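Local coordinates for putative nucleoside-diphosphate-sugar epimerase (Staphylococcus aureus subsp. aureus, PDB 3E48), which is of unknown function but probably binds NAD(P)H in a Rossmann fold, as nucleotide-sugar epimerases and their relatives do, at residues 77-82 with 117-122; 136-141 with 195-200; 167-172 with 253-258. All coordinates share one frame; numbering follows the deposited sequence.

Interaction 1 of 3, residues 77-82 with 117-122; sequences HPSFKR and MSPYFG
His77 meets Met117 through its CB, which lies 3.8 Å from SE of Met117, a selenomethionine. The imidazole leads off the other way, and NE2 makes a weak hydrogen bond to Lys237 O. The peptide bond into Pro78 is cis. Pro78 is the N-cap of the short helix 79-82, and its carbonyl carbon rests near the CE methyl of Met117. Ser79 points at the start of helix 118-131. Its OG accepts a weak bond from Tyr120 N at 3.2 Å, bent to 135° at the hydrogen. The same OG is hydrogen-bonded to His116 O and lies 3.3 Å from Pro119 CD. Arg82 carries the largest share of the contact. Its chi1 of -166° puts CG anti to the backbone N, beside Tyr120 CE1. The Arg82 and Tyr120 side chains cross at about a right angle. Arg82 CD sits over the ring centre, 3.3 Å from the Tyr120 centroid, in a CH-pi contact. The guanidinium follows in a cation-pi contact, its plane 64° from the ring plane. Met117 CE covers one guanidinium face toward the rim, 3.3 Å from Arg82 CZ. Phe121 CZ comes to the guanidinium edge, 3.7 Å from Arg82 NH1. A bond from Arg82 NE to Ile76 O helps fix the group between these partners. Tyr123 of the second subunit packs on Ser79, Phe80 and Pro119, which places the contact at the dimer interface. The loop and short helix that follow strand 68-71 thus pack on the first turn of helix 118-131, beside strand 100-106, on the flank of the Rossmann-type sheet.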
loop_
_atom_site.group_PDB
_atom_site.type_symbol
_atom_site.label_atom_id
_atom_site.label_comp_id
_atom_site.label_asym_id
_atom_site.label_seq_id
_atom_site.Cartn_x
_atom_site.Cartn_y
_atom_site.Cartn_z
ATOM N N HIS B 77 7.319 8.534 -11.329
ATOM C CA HIS B 77 7.722 7.190 -10.920
ATOM C C HIS B 77 9.189 7.205 -10.496
ATOM O O HIS B 77 9.938 8.106 -10.873
ATOM C CB HIS B 77 7.526 6.197 -12.072
ATOM C CG HIS B 77 8.318 6.527 -13.299
ATOM N ND1 HIS B 77 8.038 7.617 -14.095
ATOM C CD2 HIS B 77 9.394 5.922 -13.856
ATOM C CE1 HIS B 77 8.907 7.670 -15.088
ATOM N NE2 HIS B 77 9.742 6.652 -14.966
ATOM N N PRO B 78 9.615 6.225 -9.683
ATOM C CA PRO B 78 8.835 5.111 -9.133
ATOM C C PRO B 78 7.998 5.569 -7.937
ATOM O O PRO B 78 7.846 6.770 -7.705
ATOM C CB PRO B 78 9.915 4.105 -8.742
ATOM C CG PRO B 78 11.016 4.989 -8.282
ATOM C CD PRO B 78 11.040 6.079 -9.337
ATOM N N SER B 79 7.472 4.615 -7.171
ATOM C CA SER B 79 6.641 4.936 -6.013
ATOM C C SER B 79 7.270 5.879 -4.989
ATOM O O SER B 79 6.608 6.794 -4.493
ATOM C CB SER B 79 6.198 3.654 -5.301
ATOM O OG SER B 79 5.295 2.914 -6.108
ATOM N N PHE B 80 8.543 5.670 -4.668
ATOM C CA PHE B 80 9.208 6.510 -3.677
ATOM C C PHE B 80 9.202 7.984 -4.061
ATOM O O PHE B 80 9.107 8.859 -3.200
ATOM C CB PHE B 80 10.655 6.060 -3.468
ATOM C CG PHE B 80 11.340 6.751 -2.321
ATOM C CD1 PHE B 80 11.028 6.421 -1.005
ATOM C CD2 PHE B 80 12.285 7.746 -2.555
ATOM C CE1 PHE B 80 11.650 7.069 0.061
ATOM C CE2 PHE B 80 12.912 8.401 -1.495
ATOM C CZ PHE B 80 12.594 8.062 -0.186
ATOM N N LYS B 81 9.311 8.257 -5.355
ATOM C CA LYS B 81 9.329 9.630 -5.832
ATOM C C LYS B 81 7.947 10.272 -5.865
ATOM O O LYS B 81 7.834 11.495 -5.781
ATOM C CB LYS B 81 9.965 9.697 -7.220
ATOM C CG LYS B 81 11.482 9.535 -7.210
ATOM C CD LYS B 81 12.075 9.697 -8.607
ATOM C CE LYS B 81 11.642 11.010 -9.253
ATOM N NZ LYS B 81 12.030 12.204 -8.449
ATOM N N ARG B 82 6.897 9.463 -5.971
ATOM C CA ARG B 82 5.549 10.018 -6.022
ATOM C C ARG B 82 4.918 10.200 -4.633
ATOM O O ARG B 82 4.087 11.081 -4.444
ATOM C CB ARG B 82 4.643 9.147 -6.904
ATOM C CG ARG B 82 3.334 9.833 -7.279
ATOM C CD ARG B 82 2.355 8.909 -7.987
ATOM N NE ARG B 82 2.835 8.421 -9.279
ATOM C CZ ARG B 82 2.117 7.653 -10.094
ATOM N NH1 ARG B 82 0.889 7.292 -9.748
ATOM N NH2 ARG B 82 2.623 7.237 -11.253
HETATM N N MSE B 117 3.758 0.789 -9.575
HETATM C CA MSE B 117 3.164 1.849 -8.775
HETATM C C MSE B 117 2.237 1.330 -7.685
HETATM O O MSE B 117 1.608 2.120 -6.983
HETATM C CB MSE B 117 2.411 2.847 -9.664
HETATM C CG MSE B 117 3.270 3.508 -10.743
HETATM SE SE MSE B 117 4.920 4.298 -10.097
HETATM C CE MSE B 117 4.150 5.426 -8.724
ATOM N N SER B 118 2.144 0.012 -7.513
ATOM C CA SER B 118 1.256 -0.491 -6.467
ATOM C C SER B 118 1.630 0.039 -5.070
ATOM O O SER B 118 0.747 0.346 -4.273
ATOM C CB SER B 118 1.205 -2.031 -6.464
ATOM O OG SER B 118 2.409 -2.601 -6.014
ATOM N N PRO B 119 2.936 0.174 -4.763
ATOM C CA PRO B 119 3.297 0.682 -3.434
ATOM C C PRO B 119 2.685 2.061 -3.173
ATOM O O PRO B 119 2.203 2.342 -2.072
ATOM C CB PRO B 119 4.824 0.730 -3.480
ATOM C CG PRO B 119 5.170 -0.375 -4.429
ATOM C CD PRO B 119 4.147 -0.176 -5.530
ATOM N N TYR B 120 2.708 2.919 -4.190
ATOM C CA TYR B 120 2.148 4.261 -4.054
ATOM C C TYR B 120 0.664 4.221 -3.726
ATOM O O TYR B 120 0.210 4.906 -2.812
ATOM C CB TYR B 120 2.344 5.073 -5.338
ATOM C CG TYR B 120 1.550 6.367 -5.360
ATOM C CD1 TYR B 120 1.995 7.496 -4.667
ATOM C CD2 TYR B 120 0.336 6.455 -6.049
ATOM C CE1 TYR B 120 1.257 8.680 -4.661
ATOM C CE2 TYR B 120 -0.412 7.636 -6.046
ATOM C CZ TYR B 120 0.056 8.741 -5.352
ATOM O OH TYR B 120 -0.667 9.920 -5.352
ATOM N N PHE B 121 -0.093 3.420 -4.464
ATOM C CA PHE B 121 -1.530 3.353 -4.232
ATOM C C PHE B 121 -1.882 2.689 -2.913
ATOM O O PHE B 121 -2.840 3.086 -2.250
ATOM C CB PHE B 121 -2.214 2.670 -5.415
ATOM C CG PHE B 121 -2.198 3.508 -6.659
ATOM C CD1 PHE B 121 -2.943 4.685 -6.720
ATOM C CD2 PHE B 121 -1.397 3.163 -7.739
ATOM C CE1 PHE B 121 -2.888 5.514 -7.841
ATOM C CE2 PHE B 121 -1.330 3.983 -8.870
ATOM C CZ PHE B 121 -2.078 5.162 -8.919
ATOM N N GLY B 122 -1.110 1.681 -2.518
ATOM C CA GLY B 122 -1.375 1.049 -1.242
ATOM C C GLY B 122 -1.105 2.058 -0.139
ATOM O O GLY B 122 -1.864 2.166 0.822
#

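Interaction 2 of 3, residues 136-141 with 195-200; sequences TYVRMA and YLLSGY
Arg139 and its neighbours pair with residues 195-197 as parallel strands. The axes of strands 136-140 and 195-197 run 27° apart. Four backbone hydrogen bonds alternate between the two strands. Tyr195 N donates to Tyr137 O at 2.9 Å. Arg139 N donates to Tyr195 O at 2.7 Å. Leu197 N returns to Arg139 O at 2.8 Å, and the CA of Leu196 also makes a CH contact to that oxygen. Ala141 N reaches Leu197 O at 3.2 Å, where the regular pairing ends. Along the other edge of strand 134-143, backbone bonds tie Val138 to strand 100-106.

Apolar contacts line the sheet face that carries Val138, Met140, Tyr195 and Leu197. Val138 CG1 meets Leu197 CD1 at 3.7 Å, and Ile184 of helix 174-186 packs against Val138 and Tyr195. Thr136 CG2 touches the edge of the Tyr195 ring, in its plane, 3.8 Å from CE2 of Tyr195.

The face of Arg139 and Leu196 carries the polar side-chain contacts, along with some packing. The Arg139 chain bends at chi3; its NH1 lies 3.9 Å from CD1 of Leu196. A water accepts from Arg139 NH1 at 2.9 Å and gives a weak bond to Tyr195 O. Arg139 NE forms a salt bridge with Asp109, and NH2 is hydrogen-bonded to Gln257.

The two faces thus differ in character. One is mainly apolar and packs on helix 174-186. On the other, all three guanidinium nitrogens of Arg139 have polar partners, which should hold the group in a fixed orientation above the sheet.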
loop_
_atom_site.group_PDB
_atom_site.type_symbol
_atom_site.label_atom_id
_atom_site.label_comp_id
_atom_site.label_asym_id
_atom_site.label_seq_id
_atom_site.Cartn_x
_atom_site.Cartn_y
_atom_site.Cartn_z
ATOM N N THR B 136 -13.227 9.641 0.151
ATOM C CA THR B 136 -13.897 8.698 -0.736
ATOM C C THR B 136 -12.789 8.203 -1.644
ATOM O O THR B 136 -12.155 8.994 -2.340
ATOM C CB THR B 136 -14.985 9.413 -1.571
ATOM O OG1 THR B 136 -15.933 10.025 -0.685
ATOM C CG2 THR B 136 -15.716 8.426 -2.471
ATOM N N TYR B 137 -12.533 6.900 -1.617
ATOM C CA TYR B 137 -11.470 6.332 -2.434
ATOM C C TYR B 137 -12.076 5.676 -3.671
ATOM O O TYR B 137 -12.817 4.694 -3.580
ATOM C CB TYR B 137 -10.664 5.329 -1.601
ATOM C CG TYR B 137 -9.288 5.059 -2.157
ATOM C CD1 TYR B 137 -9.085 4.073 -3.121
ATOM C CD2 TYR B 137 -8.195 5.834 -1.767
ATOM C CE1 TYR B 137 -7.824 3.869 -3.690
ATOM C CE2 TYR B 137 -6.932 5.639 -2.330
ATOM C CZ TYR B 137 -6.758 4.657 -3.291
ATOM O OH TYR B 137 -5.525 4.460 -3.865
ATOM N N VAL B 138 -11.767 6.247 -4.830
ATOM C CA VAL B 138 -12.294 5.760 -6.097
ATOM C C VAL B 138 -11.213 5.044 -6.887
ATOM O O VAL B 138 -10.241 5.658 -7.302
ATOM C CB VAL B 138 -12.828 6.936 -6.945
ATOM C CG1 VAL B 138 -13.435 6.416 -8.244
ATOM C CG2 VAL B 138 -13.848 7.727 -6.142
ATOM N N ARG B 139 -11.371 3.743 -7.097
ATOM C CA ARG B 139 -10.374 3.000 -7.855
ATOM C C ARG B 139 -10.860 2.849 -9.293
ATOM O O ARG B 139 -12.033 2.569 -9.527
ATOM C CB ARG B 139 -10.135 1.634 -7.198
ATOM C CG ARG B 139 -9.472 1.764 -5.827
ATOM C CD ARG B 139 -9.551 0.491 -4.983
ATOM N NE ARG B 139 -8.752 -0.601 -5.530
ATOM C CZ ARG B 139 -9.261 -1.679 -6.114
ATOM N NH1 ARG B 139 -10.576 -1.815 -6.229
ATOM N NH2 ARG B 139 -8.454 -2.624 -6.582
HETATM N N MSE B 140 -9.970 3.065 -10.253
HETATM C CA MSE B 140 -10.358 2.945 -11.652
HETATM C C MSE B 140 -9.648 1.799 -12.361
HETATM O O MSE B 140 -8.523 1.430 -12.001
HETATM C CB MSE B 140 -10.080 4.263 -12.388
HETATM C CG MSE B 140 -8.609 4.611 -12.516
HETATM SE SE MSE B 140 -8.309 6.408 -13.208
HETATM C CE MSE B 140 -6.824 6.882 -12.074
ATOM N N ALA B 141 -10.317 1.233 -13.365
ATOM C CA ALA B 141 -9.752 0.147 -14.162
ATOM C C ALA B 141 -8.826 0.772 -15.210
ATOM O O ALA B 141 -8.585 1.978 -15.173
ATOM C CB ALA B 141 -10.871 -0.655 -14.829
ATOM N N TYR B 195 -15.005 2.872 -3.935
ATOM C CA TYR B 195 -15.605 2.502 -5.210
ATOM C C TYR B 195 -14.609 1.954 -6.219
ATOM O O TYR B 195 -13.415 2.250 -6.168
ATOM C CB TYR B 195 -16.284 3.722 -5.846
ATOM C CG TYR B 195 -17.453 4.269 -5.065
ATOM C CD1 TYR B 195 -18.683 3.611 -5.059
ATOM C CD2 TYR B 195 -17.325 5.435 -4.309
ATOM C CE1 TYR B 195 -19.759 4.100 -4.319
ATOM C CE2 TYR B 195 -18.391 5.930 -3.564
ATOM C CZ TYR B 195 -19.606 5.255 -3.573
ATOM O OH TYR B 195 -20.664 5.722 -2.820
ATOM N N LEU B 196 -15.120 1.146 -7.139
ATOM C CA LEU B 196 -14.314 0.610 -8.230
ATOM C C LEU B 196 -15.102 0.926 -9.492
ATOM O O LEU B 196 -16.236 0.486 -9.643
ATOM C CB LEU B 196 -14.134 -0.907 -8.119
ATOM C CG LEU B 196 -13.532 -1.570 -9.366
ATOM C CD1 LEU B 196 -12.132 -1.027 -9.670
ATOM C CD2 LEU B 196 -13.487 -3.073 -9.137
ATOM N N LEU B 197 -14.515 1.717 -10.379
ATOM C CA LEU B 197 -15.176 2.050 -11.630
ATOM C C LEU B 197 -14.592 1.115 -12.681
ATOM O O LEU B 197 -13.470 1.305 -13.152
ATOM C CB LEU B 197 -14.925 3.520 -11.991
ATOM C CG LEU B 197 -15.493 4.527 -10.980
ATOM C CD1 LEU B 197 -15.214 5.955 -11.444
ATOM C CD2 LEU B 197 -16.996 4.308 -10.834
ATOM N N SER B 198 -15.360 0.083 -13.019
ATOM C CA SER B 198 -14.932 -0.911 -13.995
ATOM C C SER B 198 -15.804 -0.876 -15.249
ATOM O O SER B 198 -16.944 -0.412 -15.212
ATOM C CB SER B 198 -14.979 -2.309 -13.366
ATOM O OG SER B 198 -16.298 -2.649 -12.960
ATOM N N GLY B 199 -15.251 -1.352 -16.361
ATOM C CA GLY B 199 -15.991 -1.375 -17.612
ATOM C C GLY B 199 -16.217 -2.807 -18.064
ATOM O O GLY B 199 -17.214 -3.424 -17.695
ATOM N N TYR B 200 -15.299 -3.335 -18.870
ATOM C CA TYR B 200 -15.407 -4.711 -19.340
ATOM C C TYR B 200 -14.061 -5.418 -19.293
ATOM O O TYR B 200 -13.021 -4.821 -19.581
ATOM C CB TYR B 200 -15.950 -4.762 -20.775
ATOM C CG TYR B 200 -17.293 -4.095 -20.929
ATOM C CD1 TYR B 200 -17.384 -2.734 -21.216
ATOM C CD2 TYR B 200 -18.479 -4.810 -20.722
ATOM C CE1 TYR B 200 -18.616 -2.097 -21.286
ATOM C CE2 TYR B 200 -19.719 -4.182 -20.792
ATOM C CZ TYR B 200 -19.779 -2.826 -21.072
ATOM O OH TYR B 200 -20.995 -2.188 -21.115
HETATM O O HOH W 1 -12.726 -0.524 -4.776
#

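Interaction 3 of 3, residues 167-172 with 253-258; sequences GRINYI and GLLDQE
The loop between helix 239-251 and helix 261-266 lies against strand 168-172, where Asn170 N donates to Leu255 O at 2.9 Å. Leu255 O also takes a weak bond from Gln257 N, which closes an inverse gamma turn centred on Asp256. Ile169 and Leu255 lie side by side, with CG1 of Ile169 4.0 Å from CD1 of Leu255. Arg168 and Asp256 also run alongside each other. Asp256 OD2 lies at the guanidinium edge, in a long salt bridge of 3.9 Å to Arg168 NE. Each has another polar partner, Glu206 for Arg168 and Ser201 for Asp256. Asn170 CG is anti to the backbone N (chi1 -169°), beneath Gln257 O, which approaches it at 3.3 Å. Asn170 ND2 meets Glu258 CG at 3.5 Å, and the two side chains cross at about a right angle. A water joins them, accepting from Asn170 ND2 at 3.2 Å and donating to Glu258 OE1 at 2.7 Å. Asn170 OD1 is hydrogen-bonded to Gly199 N of strand 194-203. A Schellman motif at Gly253 ends helix 239-251 just before the contact. The contact itself is an inverse gamma turn laid against strand 168-172 of the main sheet.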
loop_
_atom_site.group_PDB
_atom_site.type_symbol
_atom_site.label_atom_id
_atom_site.label_comp_id
_atom_site.label_asym_id
_atom_site.label_seq_id
_atom_site.Cartn_x
_atom_site.Cartn_y
_atom_site.Cartn_z
ATOM N N GLY B 167 -4.368 -13.911 -19.000
ATOM C CA GLY B 167 -5.150 -13.124 -18.064
ATOM C C GLY B 167 -6.190 -12.223 -18.704
ATOM O O GLY B 167 -6.112 -11.893 -19.890
ATOM N N ARG B 168 -7.182 -11.840 -17.909
ATOM C CA ARG B 168 -8.246 -10.957 -18.362
ATOM C C ARG B 168 -8.029 -9.611 -17.676
ATOM O O ARG B 168 -7.828 -9.554 -16.462
ATOM C CB ARG B 168 -9.611 -11.534 -17.978
ATOM C CG ARG B 168 -9.910 -12.886 -18.615
ATOM C CD ARG B 168 -11.177 -13.496 -18.036
ATOM N NE ARG B 168 -12.353 -12.680 -18.316
ATOM C CZ ARG B 168 -12.860 -12.490 -19.530
ATOM N NH1 ARG B 168 -12.295 -13.062 -20.585
ATOM N NH2 ARG B 168 -13.934 -11.728 -19.688
ATOM N N ILE B 169 -8.057 -8.537 -18.456
ATOM C CA ILE B 169 -7.850 -7.197 -17.916
ATOM C C ILE B 169 -9.103 -6.353 -18.063
ATOM O O ILE B 169 -9.698 -6.291 -19.144
ATOM C CB ILE B 169 -6.686 -6.470 -18.640
ATOM C CG1 ILE B 169 -5.354 -7.165 -18.341
ATOM C CG2 ILE B 169 -6.602 -5.019 -18.184
ATOM C CD1 ILE B 169 -4.205 -6.710 -19.202
ATOM N N ASN B 170 -9.511 -5.699 -16.984
ATOM C CA ASN B 170 -10.697 -4.869 -17.069
ATOM C C ASN B 170 -10.324 -3.477 -17.564
ATOM O O ASN B 170 -9.389 -2.846 -17.065
ATOM C CB ASN B 170 -11.415 -4.796 -15.725
ATOM C CG ASN B 170 -12.785 -4.168 -15.846
ATOM O OD1 ASN B 170 -12.918 -2.949 -15.840
ATOM N ND2 ASN B 170 -13.812 -5.001 -15.979
ATOM N N TYR B 171 -11.073 -3.029 -18.569
ATOM C CA TYR B 171 -10.874 -1.740 -19.227
ATOM C C TYR B 171 -12.088 -0.835 -19.100
ATOM O O TYR B 171 -13.215 -1.311 -19.006
ATOM C CB TYR B 171 -10.642 -1.944 -20.721
ATOM C CG TYR B 171 -9.272 -2.421 -21.115
ATOM C CD1 TYR B 171 -8.262 -1.508 -21.415
ATOM C CD2 TYR B 171 -8.996 -3.782 -21.245
ATOM C CE1 TYR B 171 -7.014 -1.932 -21.845
ATOM C CE2 TYR B 171 -7.746 -4.222 -21.671
ATOM C CZ TYR B 171 -6.761 -3.288 -21.972
ATOM O OH TYR B 171 -5.523 -3.708 -22.403
ATOM N N ILE B 172 -11.847 0.472 -19.149
ATOM C CA ILE B 172 -12.918 1.465 -19.066
ATOM C C ILE B 172 -12.420 2.778 -19.696
ATOM O O ILE B 172 -11.228 3.087 -19.636
ATOM C CB ILE B 172 -13.348 1.681 -17.585
ATOM C CG1 ILE B 172 -14.521 2.659 -17.508
ATOM C CG2 ILE B 172 -12.165 2.196 -16.762
ATOM C CD1 ILE B 172 -15.126 2.770 -16.121
ATOM N N GLY B 253 -3.806 -12.446 -13.215
ATOM C CA GLY B 253 -5.232 -12.349 -12.967
ATOM C C GLY B 253 -5.638 -11.291 -11.959
ATOM O O GLY B 253 -6.766 -11.305 -11.466
ATOM N N LEU B 254 -4.731 -10.363 -11.662
ATOM C CA LEU B 254 -5.006 -9.309 -10.690
ATOM C C LEU B 254 -5.717 -8.085 -11.267
ATOM O O LEU B 254 -6.067 -7.164 -10.526
ATOM C CB LEU B 254 -3.701 -8.863 -10.021
ATOM C CG LEU B 254 -2.946 -9.934 -9.223
ATOM C CD1 LEU B 254 -1.564 -9.428 -8.851
ATOM C CD2 LEU B 254 -3.753 -10.299 -7.983
ATOM N N LEU B 255 -5.924 -8.068 -12.581
ATOM C CA LEU B 255 -6.590 -6.940 -13.225
ATOM C C LEU B 255 -8.006 -7.259 -13.702
ATOM O O LEU B 255 -8.649 -6.433 -14.355
ATOM C CB LEU B 255 -5.746 -6.428 -14.401
ATOM C CG LEU B 255 -4.304 -6.027 -14.061
ATOM C CD1 LEU B 255 -3.639 -5.363 -15.261
ATOM C CD2 LEU B 255 -4.311 -5.076 -12.870
ATOM N N ASP B 256 -8.496 -8.453 -13.379
ATOM C CA ASP B 256 -9.850 -8.840 -13.763
ATOM C C ASP B 256 -10.740 -8.499 -12.576
ATOM O O ASP B 256 -11.206 -9.376 -11.847
ATOM C CB ASP B 256 -9.913 -10.339 -14.090
ATOM C CG ASP B 256 -11.302 -10.794 -14.524
ATOM O OD1 ASP B 256 -12.150 -9.941 -14.866
ATOM O OD2 ASP B 256 -11.546 -12.018 -14.534
ATOM N N GLN B 257 -10.950 -7.199 -12.384
ATOM C CA GLN B 257 -11.754 -6.692 -11.281
ATOM C C GLN B 257 -12.992 -5.980 -11.788
ATOM O O GLN B 257 -12.906 -5.109 -12.658
ATOM C CB GLN B 257 -10.942 -5.699 -10.459
ATOM C CG GLN B 257 -9.636 -6.241 -9.918
ATOM C CD GLN B 257 -8.887 -5.170 -9.163
ATOM O OE1 GLN B 257 -9.446 -4.530 -8.269
ATOM N NE2 GLN B 257 -7.621 -4.971 -9.506
ATOM N N GLU B 258 -14.141 -6.338 -11.230
ATOM C CA GLU B 258 -15.393 -5.715 -11.632
ATOM C C GLU B 258 -16.252 -5.337 -10.436
ATOM O O GLU B 258 -16.101 -5.884 -9.345
ATOM C CB GLU B 258 -16.187 -6.662 -12.531
ATOM C CG GLU B 258 -15.427 -7.149 -13.745
ATOM C CD GLU B 258 -16.329 -7.841 -14.740
ATOM O OE1 GLU B 258 -17.102 -7.143 -15.426
ATOM O OE2 GLU B 258 -16.268 -9.082 -14.830
HETATM O O HOH W 2 -16.867 -4.415 -15.268
#

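From the N terminus, interaction 1 comes first. It closes a loop that holds helix 84-96 and strand 100-106, and ties helix 79-82 to helix 118-131. That helix leads into strand 134-143, where interaction 2 opens, and Phe121 O packs on Tyr137 OH. Interaction 2 closes a loop holding helix 147-157, strand 168-172 and helix 174-186. Interaction 3 closes a longer one, through strand 194-203 to the end of helix 239-251. Interactions 2 and 3 cross, since residues 167-172 fall between the two segments of interaction 2. They touch, with Ala141 CB 3.2 Å from Asn170 OD1. Together they tie the later strands of the main sheet to the loop after helix 239-251.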